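Local coordinates for beta-N-acetylglucosaminidase-like protein Glycoside hydrolase family 20 (Flavobacterium johnsoniae, PDB 6YHH) that probably removes N-acetylglucosamine from the ends of chitin-derived oligosaccharides, as a family 20 beta-N-acetylhexosaminidase, at residues P37-I41 with D110-L114; L88-E92 with P142-R147; I213-V217 with P304-G308; Q6-M10 with Q122-N126; H195-L201 with I240-Y244. All coordinates share one frame; numbering follows the deposited sequence.

Contact 1: residues P37-I41 with D110-L114; sequences PDSRI and DLGAL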
# COMPACT_ATOMS: atom_id res chain seq x y z
N PRO A 37 -23.52 19.48 14.03
CA PRO A 37 -23.06 18.63 12.87
C PRO A 37 -23.57 17.20 12.89
O PRO A 37 -23.96 16.66 13.96
CB PRO A 37 -21.57 18.55 13.12
CG PRO A 37 -21.44 18.61 14.61
CD PRO A 37 -22.49 19.63 15.07
N ASP A 38 -23.53 16.57 11.73
CA ASP A 38 -23.65 15.14 11.62
C ASP A 38 -22.46 14.52 12.29
O ASP A 38 -21.38 15.12 12.30
CB ASP A 38 -23.78 14.68 10.13
CG ASP A 38 -23.95 13.22 9.99
OD1 ASP A 38 -25.11 12.71 9.98
OD2 ASP A 38 -22.89 12.49 9.90
N SER A 39 -22.61 13.31 12.85
CA SER A 39 -21.50 12.63 13.53
C SER A 39 -20.27 12.33 12.67
O SER A 39 -19.19 12.09 13.20
CB SER A 39 -21.98 11.31 14.15
OG SER A 39 -22.54 10.44 13.18
N ARG A 40 -20.38 12.42 11.34
CA ARG A 40 -19.17 12.26 10.49
C ARG A 40 -18.12 13.28 10.77
O ARG A 40 -16.94 13.11 10.48
CB ARG A 40 -19.57 12.30 9.01
CG ARG A 40 -20.01 13.67 8.47
CD ARG A 40 -20.30 13.71 6.95
NE ARG A 40 -21.36 12.76 6.57
CZ ARG A 40 -22.66 12.99 6.61
NH1 ARG A 40 -23.10 14.21 6.97
NH2 ARG A 40 -23.51 12.02 6.36
N ILE A 41 -18.52 14.36 11.47
CA ILE A 41 -17.52 15.38 11.78
C ILE A 41 -16.43 14.82 12.72
O ILE A 41 -15.27 15.30 12.68
CB ILE A 41 -18.20 16.67 12.38
CG1 ILE A 41 -17.24 17.83 12.50
CG2 ILE A 41 -18.70 16.35 13.79
CD1 ILE A 41 -16.69 18.39 11.20
N ASP A 110 -21.47 19.98 8.61
CA ASP A 110 -20.21 19.24 8.65
C ASP A 110 -19.61 19.07 7.24
O ASP A 110 -18.42 18.94 7.13
CB ASP A 110 -20.44 17.87 9.26
CG ASP A 110 -21.66 17.26 8.73
OD1 ASP A 110 -22.77 17.61 9.27
OD2 ASP A 110 -21.64 16.50 7.75
N LEU A 111 -20.37 19.10 6.15
CA LEU A 111 -19.78 18.90 4.82
C LEU A 111 -18.83 20.06 4.50
O LEU A 111 -17.67 19.85 4.09
CB LEU A 111 -20.83 18.76 3.75
CG LEU A 111 -21.78 17.60 3.88
CD1 LEU A 111 -22.78 17.68 2.79
CD2 LEU A 111 -21.12 16.24 3.88
N GLY A 112 -19.27 21.29 4.72
CA GLY A 112 -18.38 22.43 4.58
C GLY A 112 -17.23 22.44 5.56
O GLY A 112 -16.10 22.79 5.22
N ALA A 113 -17.47 22.03 6.80
CA ALA A 113 -16.37 21.98 7.77
C ALA A 113 -15.29 20.96 7.39
O ALA A 113 -14.12 21.23 7.56
CB ALA A 113 -16.85 21.71 9.15
N LEU A 114 -15.71 19.80 6.89
CA LEU A 114 -14.74 18.80 6.40
C LEU A 114 -13.87 19.40 5.30
O LEU A 114 -12.68 19.21 5.25
CB LEU A 114 -15.42 17.54 5.91
CG LEU A 114 -16.05 16.71 7.00
CD1 LEU A 114 -16.78 15.55 6.40
CD2 LEU A 114 -15.04 16.23 8.03

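Contact 2: residues L88-E92 with P142-R147; sequences LYEDE and PRFTWR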
# COMPACT_ATOMS: atom_id res chain seq x y z
N LEU A 88 -26.48 15.37 -3.79
CA LEU A 88 -26.23 16.54 -4.57
C LEU A 88 -27.05 17.76 -3.98
O LEU A 88 -27.98 17.56 -3.16
CB LEU A 88 -26.78 16.30 -5.95
CG LEU A 88 -26.23 15.10 -6.70
CD1 LEU A 88 -26.83 15.14 -8.11
CD2 LEU A 88 -24.72 15.16 -6.69
N TYR A 89 -26.63 18.93 -4.40
CA TYR A 89 -27.19 20.24 -4.05
C TYR A 89 -27.06 20.58 -2.60
O TYR A 89 -27.80 21.43 -2.12
CB TYR A 89 -28.68 20.28 -4.41
CG TYR A 89 -29.02 19.79 -5.78
CD1 TYR A 89 -28.70 20.59 -6.90
CD2 TYR A 89 -29.79 18.66 -5.96
CE1 TYR A 89 -28.98 20.17 -8.17
CE2 TYR A 89 -30.13 18.22 -7.31
CZ TYR A 89 -29.70 18.98 -8.37
OH TYR A 89 -30.09 18.63 -9.70
N GLU A 90 -26.16 19.96 -1.82
CA GLU A 90 -25.97 20.38 -0.47
C GLU A 90 -25.21 21.68 -0.42
O GLU A 90 -24.41 22.01 -1.28
CB GLU A 90 -25.14 19.34 0.28
CG GLU A 90 -25.83 18.05 0.58
CD GLU A 90 -26.80 18.22 1.74
OE1 GLU A 90 -26.39 18.58 2.92
OE2 GLU A 90 -28.00 18.05 1.41
N ASP A 91 -25.45 22.43 0.65
CA ASP A 91 -24.66 23.60 0.94
C ASP A 91 -23.32 23.14 1.52
O ASP A 91 -23.27 22.61 2.66
CB ASP A 91 -25.39 24.50 1.99
CG ASP A 91 -24.65 25.74 2.30
OD1 ASP A 91 -23.46 25.85 2.05
OD2 ASP A 91 -25.21 26.69 2.91
N GLU A 92 -22.26 23.24 0.72
CA GLU A 92 -20.92 22.73 1.08
C GLU A 92 -20.00 23.89 1.40
O GLU A 92 -18.77 23.74 1.45
CB GLU A 92 -20.33 21.93 -0.14
CG GLU A 92 -21.06 20.66 -0.40
CD GLU A 92 -20.39 19.95 -1.56
OE1 GLU A 92 -19.31 19.36 -1.30
OE2 GLU A 92 -20.86 20.06 -2.72
N PRO A 142 -18.34 25.33 -3.66
CA PRO A 142 -18.05 24.78 -4.96
C PRO A 142 -18.82 25.40 -6.13
O PRO A 142 -20.04 25.67 -6.03
CB PRO A 142 -18.52 23.28 -4.79
CG PRO A 142 -19.61 23.34 -3.79
CD PRO A 142 -19.22 24.46 -2.88
N ARG A 143 -18.17 25.45 -7.30
CA ARG A 143 -18.83 25.83 -8.52
C ARG A 143 -19.85 24.84 -9.01
O ARG A 143 -20.97 25.24 -9.43
CB ARG A 143 -17.77 26.09 -9.62
CG ARG A 143 -18.35 26.58 -10.95
CD ARG A 143 -17.25 26.80 -11.99
NE ARG A 143 -17.89 27.11 -13.27
CZ ARG A 143 -17.32 26.85 -14.45
NH1 ARG A 143 -16.12 26.30 -14.53
NH2 ARG A 143 -17.97 27.06 -15.59
N PHE A 144 -19.56 23.52 -8.92
CA PHE A 144 -20.49 22.48 -9.37
C PHE A 144 -20.77 21.57 -8.22
O PHE A 144 -19.85 21.31 -7.38
CB PHE A 144 -19.86 21.62 -10.52
CG PHE A 144 -19.62 22.40 -11.79
CD1 PHE A 144 -20.70 22.70 -12.62
CD2 PHE A 144 -18.35 22.84 -12.17
CE1 PHE A 144 -20.48 23.44 -13.79
CE2 PHE A 144 -18.16 23.55 -13.33
CZ PHE A 144 -19.24 23.84 -14.15
N THR A 145 -21.95 21.01 -8.24
CA THR A 145 -22.32 20.09 -7.18
C THR A 145 -21.82 18.61 -7.32
O THR A 145 -21.72 17.93 -6.32
CB THR A 145 -23.88 20.11 -6.93
OG1 THR A 145 -24.18 19.60 -5.63
CG2 THR A 145 -24.65 19.32 -7.96
N TRP A 146 -21.55 18.17 -8.55
CA TRP A 146 -21.10 16.80 -8.86
C TRP A 146 -19.66 16.92 -9.23
O TRP A 146 -19.34 17.46 -10.25
CB TRP A 146 -21.95 16.23 -10.03
CG TRP A 146 -21.65 14.82 -10.34
CD1 TRP A 146 -20.41 14.27 -10.68
CD2 TRP A 146 -22.58 13.74 -10.34
NE1 TRP A 146 -20.54 12.91 -10.91
CE2 TRP A 146 -21.84 12.54 -10.66
CE3 TRP A 146 -23.94 13.65 -10.04
CZ2 TRP A 146 -22.47 11.33 -10.80
CZ3 TRP A 146 -24.55 12.41 -10.12
CH2 TRP A 146 -23.79 11.27 -10.52
N ARG A 147 -18.77 16.48 -8.34
CA ARG A 147 -17.34 16.59 -8.54
C ARG A 147 -16.74 15.20 -8.26
O ARG A 147 -16.48 14.82 -7.11
CB ARG A 147 -16.72 17.65 -7.64
CG ARG A 147 -17.47 18.98 -7.74
CD ARG A 147 -16.89 20.03 -6.86
NE ARG A 147 -16.75 19.63 -5.47
CZ ARG A 147 -17.76 19.55 -4.61
NH1 ARG A 147 -18.98 19.98 -4.95
NH2 ARG A 147 -17.56 19.08 -3.42
O HOH W 1 -23.18 21.07 -3.55

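Contact 3: residues I213-V217 with P304-G308; sequences IRNIV and PLFPG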
# COMPACT_ATOMS: atom_id res chain seq x y z
N ILE A 213 -18.82 -3.64 0.43
CA ILE A 213 -19.50 -2.53 -0.21
C ILE A 213 -20.18 -1.64 0.84
O ILE A 213 -20.07 -0.42 0.80
CB ILE A 213 -20.49 -3.06 -1.25
CG1 ILE A 213 -19.78 -3.69 -2.43
CG2 ILE A 213 -21.48 -2.01 -1.70
CD1 ILE A 213 -20.64 -4.46 -3.38
N ARG A 214 -20.95 -2.22 1.76
CA ARG A 214 -21.58 -1.43 2.80
C ARG A 214 -20.57 -0.66 3.60
O ARG A 214 -20.81 0.52 3.96
CB ARG A 214 -22.45 -2.31 3.73
CG ARG A 214 -23.64 -2.95 3.08
CD ARG A 214 -24.47 -3.67 4.19
NE ARG A 214 -25.45 -4.57 3.56
CZ ARG A 214 -25.29 -5.89 3.45
NH1 ARG A 214 -24.25 -6.56 4.00
NH2 ARG A 214 -26.22 -6.58 2.79
N ASN A 215 -19.42 -1.26 3.88
CA ASN A 215 -18.44 -0.56 4.70
C ASN A 215 -17.68 0.50 3.89
O ASN A 215 -17.29 1.51 4.49
CB ASN A 215 -17.48 -1.55 5.35
CG ASN A 215 -18.18 -2.34 6.49
OD1 ASN A 215 -19.18 -1.87 7.02
ND2 ASN A 215 -17.60 -3.43 6.92
N ILE A 216 -17.57 0.31 2.56
CA ILE A 216 -16.99 1.38 1.72
C ILE A 216 -17.98 2.52 1.62
O ILE A 216 -17.61 3.68 1.59
CB ILE A 216 -16.53 0.79 0.39
CG1 ILE A 216 -15.20 0.05 0.61
CG2 ILE A 216 -16.37 1.85 -0.69
CD1 ILE A 216 -14.79 -0.91 -0.51
N VAL A 217 -19.28 2.24 1.51
CA VAL A 217 -20.32 3.31 1.48
C VAL A 217 -20.17 4.13 2.75
O VAL A 217 -20.18 5.34 2.73
CB VAL A 217 -21.72 2.67 1.34
CG1 VAL A 217 -22.81 3.63 1.76
CG2 VAL A 217 -21.95 2.18 -0.08
N PRO A 304 -30.12 -2.04 -2.47
CA PRO A 304 -30.07 -1.82 -1.04
C PRO A 304 -28.70 -1.61 -0.46
O PRO A 304 -28.57 -1.06 0.64
CB PRO A 304 -30.72 -3.11 -0.45
CG PRO A 304 -31.68 -3.45 -1.51
CD PRO A 304 -30.85 -3.30 -2.76
N LEU A 305 -27.67 -1.99 -1.21
CA LEU A 305 -26.28 -1.81 -0.77
C LEU A 305 -25.82 -0.37 -0.90
O LEU A 305 -24.88 0.05 -0.18
CB LEU A 305 -25.35 -2.76 -1.56
CG LEU A 305 -25.70 -4.24 -1.63
CD1 LEU A 305 -24.64 -4.96 -2.45
CD2 LEU A 305 -25.75 -4.76 -0.21
N PHE A 306 -26.45 0.37 -1.79
CA PHE A 306 -26.02 1.72 -2.14
C PHE A 306 -27.14 2.73 -1.78
O PHE A 306 -28.11 2.88 -2.52
CB PHE A 306 -25.73 1.75 -3.62
CG PHE A 306 -24.53 0.96 -4.01
CD1 PHE A 306 -23.25 1.47 -3.73
CD2 PHE A 306 -24.65 -0.28 -4.60
CE1 PHE A 306 -22.14 0.71 -4.11
CE2 PHE A 306 -23.55 -1.04 -4.91
CZ PHE A 306 -22.29 -0.52 -4.65
N PRO A 307 -27.00 3.44 -0.68
CA PRO A 307 -28.09 4.31 -0.24
C PRO A 307 -28.26 5.60 -1.05
O PRO A 307 -29.30 6.26 -0.92
CB PRO A 307 -27.70 4.66 1.19
CG PRO A 307 -26.19 4.60 1.19
CD PRO A 307 -25.88 3.42 0.28
N GLY A 308 -27.26 5.97 -1.87
CA GLY A 308 -27.29 7.12 -2.70
C GLY A 308 -28.46 7.06 -3.66
O GLY A 308 -28.91 5.99 -4.03
O HOH W 2 -27.23 -2.37 3.03

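Contact 4: residues Q6-M10 with Q122-N126; sequences QLNLM and QLLQN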
# COMPACT_ATOMS: atom_id res chain seq x y z
N GLN A 6 1.88 32.84 -2.55
CA GLN A 6 2.77 31.81 -2.06
C GLN A 6 1.96 30.64 -1.51
O GLN A 6 2.55 29.67 -1.03
CB GLN A 6 3.59 32.41 -0.92
CG GLN A 6 4.52 33.49 -1.40
CD GLN A 6 5.19 34.19 -0.24
OE1 GLN A 6 4.67 35.15 0.30
NE2 GLN A 6 6.32 33.67 0.19
N LEU A 7 0.64 30.76 -1.48
CA LEU A 7 -0.20 29.75 -0.85
C LEU A 7 -0.48 28.62 -1.84
O LEU A 7 -1.01 28.85 -2.94
CB LEU A 7 -1.52 30.33 -0.31
CG LEU A 7 -1.37 31.50 0.75
CD1 LEU A 7 -2.78 31.85 1.23
CD2 LEU A 7 -0.43 31.15 1.89
N ASN A 8 -0.26 27.40 -1.35
CA ASN A 8 -0.57 26.22 -2.19
C ASN A 8 -1.88 25.59 -1.92
O ASN A 8 -1.99 24.45 -1.45
CB ASN A 8 0.61 25.26 -2.15
CG ASN A 8 1.88 25.94 -2.66
OD1 ASN A 8 1.88 26.49 -3.75
ND2 ASN A 8 2.96 25.89 -1.87
N LEU A 9 -2.95 26.35 -2.26
CA LEU A 9 -4.33 25.92 -2.00
C LEU A 9 -4.88 25.34 -3.27
O LEU A 9 -4.73 25.94 -4.35
CB LEU A 9 -5.25 27.08 -1.57
CG LEU A 9 -4.70 27.91 -0.41
CD1 LEU A 9 -5.65 29.05 -0.01
CD2 LEU A 9 -4.33 27.05 0.79
N MET A 10 -5.60 24.21 -3.20
CA MET A 10 -6.14 23.59 -4.40
C MET A 10 -7.28 22.65 -3.92
O MET A 10 -7.03 21.81 -3.05
CB MET A 10 -5.14 22.75 -5.18
CG MET A 10 -5.70 22.29 -6.51
SD MET A 10 -4.49 21.37 -7.52
CE MET A 10 -3.16 22.56 -7.72
N GLN A 122 -3.72 22.82 3.93
CA GLN A 122 -2.95 23.44 2.84
C GLN A 122 -2.39 24.76 3.17
O GLN A 122 -1.37 25.16 2.56
CB GLN A 122 -3.82 23.53 1.60
CG GLN A 122 -4.18 22.17 0.99
CD GLN A 122 -5.03 22.31 -0.28
OE1 GLN A 122 -5.65 23.35 -0.51
NE2 GLN A 122 -5.10 21.23 -1.07
N LEU A 123 -2.95 25.40 4.20
CA LEU A 123 -2.42 26.68 4.62
C LEU A 123 -1.19 26.61 5.48
O LEU A 123 -0.50 27.63 5.71
CB LEU A 123 -3.49 27.47 5.41
CG LEU A 123 -4.48 28.43 4.82
CD1 LEU A 123 -5.19 29.12 6.03
CD2 LEU A 123 -3.82 29.49 3.89
N LEU A 124 -0.89 25.42 5.99
CA LEU A 124 0.32 25.20 6.84
C LEU A 124 1.56 25.65 6.22
O LEU A 124 1.86 25.30 5.03
CB LEU A 124 0.43 23.72 7.22
CG LEU A 124 1.53 23.41 8.28
CD1 LEU A 124 1.22 24.01 9.61
CD2 LEU A 124 1.69 21.88 8.25
N GLN A 125 2.32 26.47 6.95
CA GLN A 125 3.61 26.98 6.54
C GLN A 125 4.64 26.59 7.59
O GLN A 125 4.31 26.15 8.69
CB GLN A 125 3.59 28.52 6.38
CG GLN A 125 2.49 29.04 5.47
CD GLN A 125 2.51 28.54 4.06
OE1 GLN A 125 1.42 28.21 3.47
NE2 GLN A 125 3.64 28.63 3.44
N ASN A 126 5.90 26.81 7.24
CA ASN A 126 6.98 26.68 8.23
C ASN A 126 8.13 27.58 7.84
O ASN A 126 8.22 27.99 6.66
CB ASN A 126 7.47 25.21 8.36
CG ASN A 126 7.93 24.60 7.06
OD1 ASN A 126 9.11 24.89 6.59
ND2 ASN A 126 7.11 23.59 6.53
O HOH W 3 0.47 26.67 1.25

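Contact 5: residues H195-L201 with I240-Y244; sequences HPKLIEL and ILTAY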
# COMPACT_ATOMS: atom_id res chain seq x y z
N HIS A 195 -27.60 -14.56 -7.28
CA HIS A 195 -27.19 -14.88 -8.63
C HIS A 195 -25.75 -15.29 -8.60
O HIS A 195 -24.84 -14.65 -9.23
CB HIS A 195 -27.44 -13.69 -9.56
CG HIS A 195 -28.90 -13.51 -9.81
ND1 HIS A 195 -29.57 -14.21 -10.80
CD2 HIS A 195 -29.85 -12.87 -9.09
CE1 HIS A 195 -30.85 -13.91 -10.76
NE2 HIS A 195 -31.05 -13.12 -9.72
N PRO A 196 -25.44 -16.40 -7.91
CA PRO A 196 -24.04 -16.75 -7.66
C PRO A 196 -23.20 -17.06 -8.85
O PRO A 196 -21.96 -16.93 -8.77
CB PRO A 196 -24.15 -17.97 -6.73
CG PRO A 196 -25.42 -18.58 -7.18
CD PRO A 196 -26.36 -17.40 -7.26
N LYS A 197 -23.79 -17.41 -9.98
CA LYS A 197 -23.04 -17.68 -11.16
C LYS A 197 -22.22 -16.46 -11.61
O LYS A 197 -21.19 -16.62 -12.27
CB LYS A 197 -23.90 -18.13 -12.29
CG LYS A 197 -24.40 -19.59 -12.11
CD LYS A 197 -25.07 -20.14 -13.38
CE LYS A 197 -26.41 -19.53 -13.77
NZ LYS A 197 -26.84 -19.81 -15.17
N LEU A 198 -22.70 -15.28 -11.28
CA LEU A 198 -21.90 -14.07 -11.68
C LEU A 198 -20.55 -14.02 -10.96
O LEU A 198 -19.55 -13.58 -11.56
CB LEU A 198 -22.71 -12.82 -11.42
CG LEU A 198 -23.83 -12.56 -12.43
CD1 LEU A 198 -24.86 -11.62 -11.86
CD2 LEU A 198 -23.31 -12.07 -13.81
N ILE A 199 -20.51 -14.51 -9.74
CA ILE A 199 -19.23 -14.62 -9.00
C ILE A 199 -18.44 -15.84 -9.47
O ILE A 199 -17.23 -15.81 -9.70
CB ILE A 199 -19.47 -14.59 -7.47
CG1 ILE A 199 -20.03 -13.23 -7.09
CG2 ILE A 199 -18.16 -14.93 -6.74
CD1 ILE A 199 -19.12 -12.05 -7.52
N GLU A 200 -19.13 -17.00 -9.54
CA GLU A 200 -18.46 -18.21 -9.89
C GLU A 200 -17.80 -18.18 -11.25
O GLU A 200 -16.62 -18.63 -11.41
CB GLU A 200 -19.50 -19.36 -9.89
CG GLU A 200 -18.90 -20.74 -10.10
CD GLU A 200 -19.94 -21.81 -10.54
OE1 GLU A 200 -21.17 -21.57 -10.74
OE2 GLU A 200 -19.46 -22.95 -10.72
N LEU A 201 -18.52 -17.66 -12.22
CA LEU A 201 -18.17 -17.78 -13.63
C LEU A 201 -17.66 -16.48 -14.26
O LEU A 201 -17.09 -16.54 -15.33
CB LEU A 201 -19.37 -18.27 -14.44
CG LEU A 201 -19.90 -19.66 -14.04
CD1 LEU A 201 -21.08 -19.99 -14.91
CD2 LEU A 201 -18.81 -20.73 -14.12
N ILE A 240 -21.36 -10.74 -17.95
CA ILE A 240 -22.74 -11.09 -17.58
C ILE A 240 -23.22 -12.34 -18.33
O ILE A 240 -23.85 -13.29 -17.75
CB ILE A 240 -23.67 -9.91 -17.81
CG1 ILE A 240 -23.35 -8.76 -16.85
CG2 ILE A 240 -25.13 -10.35 -17.61
CD1 ILE A 240 -24.16 -7.55 -17.15
N LEU A 241 -22.92 -12.36 -19.60
CA LEU A 241 -23.43 -13.43 -20.49
C LEU A 241 -22.60 -14.72 -20.38
O LEU A 241 -23.00 -15.74 -20.87
CB LEU A 241 -23.43 -12.93 -21.93
CG LEU A 241 -24.47 -11.82 -22.18
CD1 LEU A 241 -24.30 -11.20 -23.56
CD2 LEU A 241 -25.87 -12.41 -22.09
N THR A 242 -21.39 -14.66 -19.80
CA THR A 242 -20.70 -15.89 -19.40
C THR A 242 -21.51 -16.64 -18.31
O THR A 242 -21.61 -17.86 -18.35
CB THR A 242 -19.26 -15.54 -18.91
OG1 THR A 242 -18.56 -14.92 -19.96
CG2 THR A 242 -18.53 -16.78 -18.43
N ALA A 243 -22.07 -15.90 -17.35
CA ALA A 243 -22.92 -16.47 -16.32
C ALA A 243 -24.36 -16.81 -16.83
O ALA A 243 -24.91 -17.88 -16.48
CB ALA A 243 -23.07 -15.50 -15.16
N TYR A 244 -24.93 -15.94 -17.66
CA TYR A 244 -26.33 -16.05 -18.15
C TYR A 244 -26.37 -15.98 -19.68
O TYR A 244 -26.88 -15.04 -20.25
CB TYR A 244 -27.21 -14.96 -17.52
CG TYR A 244 -27.46 -15.20 -16.02
CD1 TYR A 244 -28.34 -16.22 -15.63
CD2 TYR A 244 -26.80 -14.54 -15.04
CE1 TYR A 244 -28.59 -16.48 -14.31
CE2 TYR A 244 -27.01 -14.83 -13.71
CZ TYR A 244 -27.94 -15.77 -13.34
OH TYR A 244 -28.18 -16.09 -12.00
O HOH W 4 -26.67 -17.69 -10.53

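Contact 1: residues P37-I41 with D110-L114
R40 and D110 form the charged heart of this contact: NH1 of R40 donates to OD2 of D110 over 2.8 Å, with an N-H...O angle of 164°. The bond leaves the guanidinium edge almost within its plane and reaches OD2 on the syn side. The other oxygen, OD1 of D110, accepts the backbone N of D38 at 2.8 Å, and this donor stands well above the carboxylate plane. D110 thus holds both a backbone amide and a side-chain cation. D38 completes a salt-bridge network: its OD2 takes the N-H of R40 at 2.9 Å, a capping bond where the chain turns into helix 40-56, and also lies 3.3 Å above the centre of the R40 guanidinium plane, where only charge acts. The cation between them probably offsets the repulsion of the two carboxylates. In the mixed-sheet domain of this family 20 enzyme, the network joins the starts of helices 40-56 and 110-123. R40 also bridges to D221 of the barrel helix 210-222, and G84 bonds to both R40 and D110. A bend at chi3 (59°) folds the R40 chain back so that NH1 meets D110, while its CD rests 4.0 Å from CD1 of L114. Beyond the charges, CB of I41 lies against CB of D110. With CG1 anti to the backbone N (chi1 -170°), I41 brings CD1 to CB of A113, 3.9 Å away, and to CD2 of L114. A113 in turn packs on I78 and C80 of strand 76-80.

Contact 2: residues L88-E92 with P142-R147
At the seam between the N-terminal mixed-sheet domain and the catalytic (beta/alpha)8 barrel, E92 and R147 join end-on across the two chain segments. R147 offers NH2 to OE1 of E92 (2.8 Å) and NH1 to OE2 (2.9 Å), both bonds syn to the carboxylate. The same NH1 also donates to the carbonyl O of F144 at 2.9 Å, in the carbonyl plane, which fixes the guanidinium's rotation. A lysine in place of R147 would probably lose this paired grip and leave one oxygen of E92 or the F144 carbonyl without its mate. T145 OG1, turned anti to the backbone N (chi1 -159°), accepts the N-H of Y89 at 2.8 Å and donates to a water that in turn donates to OE2 of E92 and to O of E90. Farther along, both methyls of L88 approach CE3 of W146 at 3.8 Å, and the ring of P142 lies beside CB of E92. Neighbours extend the seam: E92 also bonds to H115 of helix 110-123, R147 to K174 O, and W146 NE1 to E447 of strand 443-450, while helix 467-476 packs on P142 and R147.

Contact 3: residues I213-V217 with P304-G308
Apolar packing dominates where I213 and V217, one helical turn apart, face L305, F306 and P307. CG2 of I213 comes closest to the ring of F306 at CZ, 3.4 Å away, and the two side chains cross at about a right angle. The same methyl lies 3.9 Å from CB of L305, so one methyl touches both the leucine stem and the aromatic ring. V217 divides its branches: CG2 rests near CD1 of F306 (3.9 Å) and the carbonyl O of L305, while CG1, anti to the backbone N (chi1 161°), abuts the CD-CG edge of P307. That last pair is tight, with CG1 of V217 only 3.4 Å from CD of P307. The setting is the flank of the (beta/alpha)8 barrel: helix 210-222 links the neighbouring parallel strands 177-184 and 226-230 in a beta-alpha-beta crossover, and 304-308 leads into barrel strand 310-312. The F306 side chain also touches W180 and L182 of one strand and I227 and P229 of the next. K361 NZ bonds to the carbonyls of F306 and G308. Polar contact across the segments runs through water. R214, extended from CG to NE, gives its NE proton to a water 2.9 Å away, lying in the guanidinium plane, and that water donates to O of P304 at 3.0 Å. Beside this bridge, CD2 of L305 lies 3.5 Å from NH2 of R214, a van der Waals contact.

Contact 4: residues Q6-M10 with Q122-N126
Q122 and M10 meet through a two-point amide grip. OE1 of Q122 accepts the backbone N-H of M10 at 2.8 Å, the donor standing 36° out of the amide plane, while NE2 donates to O of M10, also at 2.8 Å and on a carbonyl lone pair. The Q122 chain, extended beyond CG (chi2 -179°), carries the amide past L9 to reach that backbone. CD2 of L9 lies 3.6 Å from CB of Q122 and 4.0 Å from CD2 of L123, which also touches CD1 of L7 at 3.7 Å. With a leucine in place of Q122, the N-H and carbonyl of M10 would probably both be left without these partners. A water accepts from N of N8 and donates to O of Q122, adding a second polar link near the end of helix 110-123. Residues 7-10 run nearly antiparallel to 122-125. Segment 6-10 also meets helix 484-497, where R490 bonds to O of L9, and the M10 side chain packs on L491 and V494; L123 is backed by S136 of strand 131-140. The chemistry implies that the N-H and O of M10 and the N-H of N8 are satisfied by a glutamine amide and a water instead of strand pairing, while leucines pack beside them.

Contact 5: residues H195-L201 with I240-Y244
Y244 OH is gripped from two directions: ND1 of H195 donates to it at 2.6 Å with an angle of 160°, and a water lies close by that also accepts the N-H of K197. The hydroxyl sits near the plane of the imidazole, so the histidine meets it with its ring edge. The contact belongs to the catalytic (beta/alpha)8 barrel, where the short helix 197-202 lies in the connection from strand 177-184 to helix 210-222, and helix 238-243 follows strand 226-230. H195 is held at its other nitrogen by a weak bond from NE2 to E297 of helix 289-302, the helix whose L298 touches H195 and L198 and whose I294 touches Y244. Y244 is the first residue after helix 238-243 to leave helical geometry, and with CG anti to the carbonyl carbon (chi1 -70°), its ring reaches the 195-201 segment. L198 touches this ring at its edge, with CG 4.1 Å from CE2 of Y244, and places CD2 3.7 Å from CB of A243. That methyl group of A243 also faces O of K197, bringing the two backbones close, with CA atoms of K197 and A243 5.3 Å apart. The K197 chain bends at chi3 (-69°), passes CE beside CE1 of Y244, and delivers NZ to O of A243 at 3.0 Å, nearly along the C=O axis. This bond takes up a carbonyl at the helix end. Farther along helix 197-202, CG2 of T242 rests 3.4 Å from the carbonyl O of L201, while the T242 hydroxyl bonds back to O of S238.

Contacts 1 and 5 are the buried ones, yet they differ: contact 1 relies on a salt-bridge network between two helix starts, contact 5 on a histidine-tyrosine bond and a lysine-carbonyl bond. Contacts 1 and 4 use opposite ends of helix 110-123 in the N-terminal domain, contact 4 trading charge for amide and water links. Contact 2 touches contact 1 where L111 packs on E90, and it ties that domain to the barrel by an arginine-glutamate pair. Contacts 3 and 5 lie within the barrel region, their centres about 22 Å apart; contact 3, partly buried, is the most apolar, with its one polar bridge made by water.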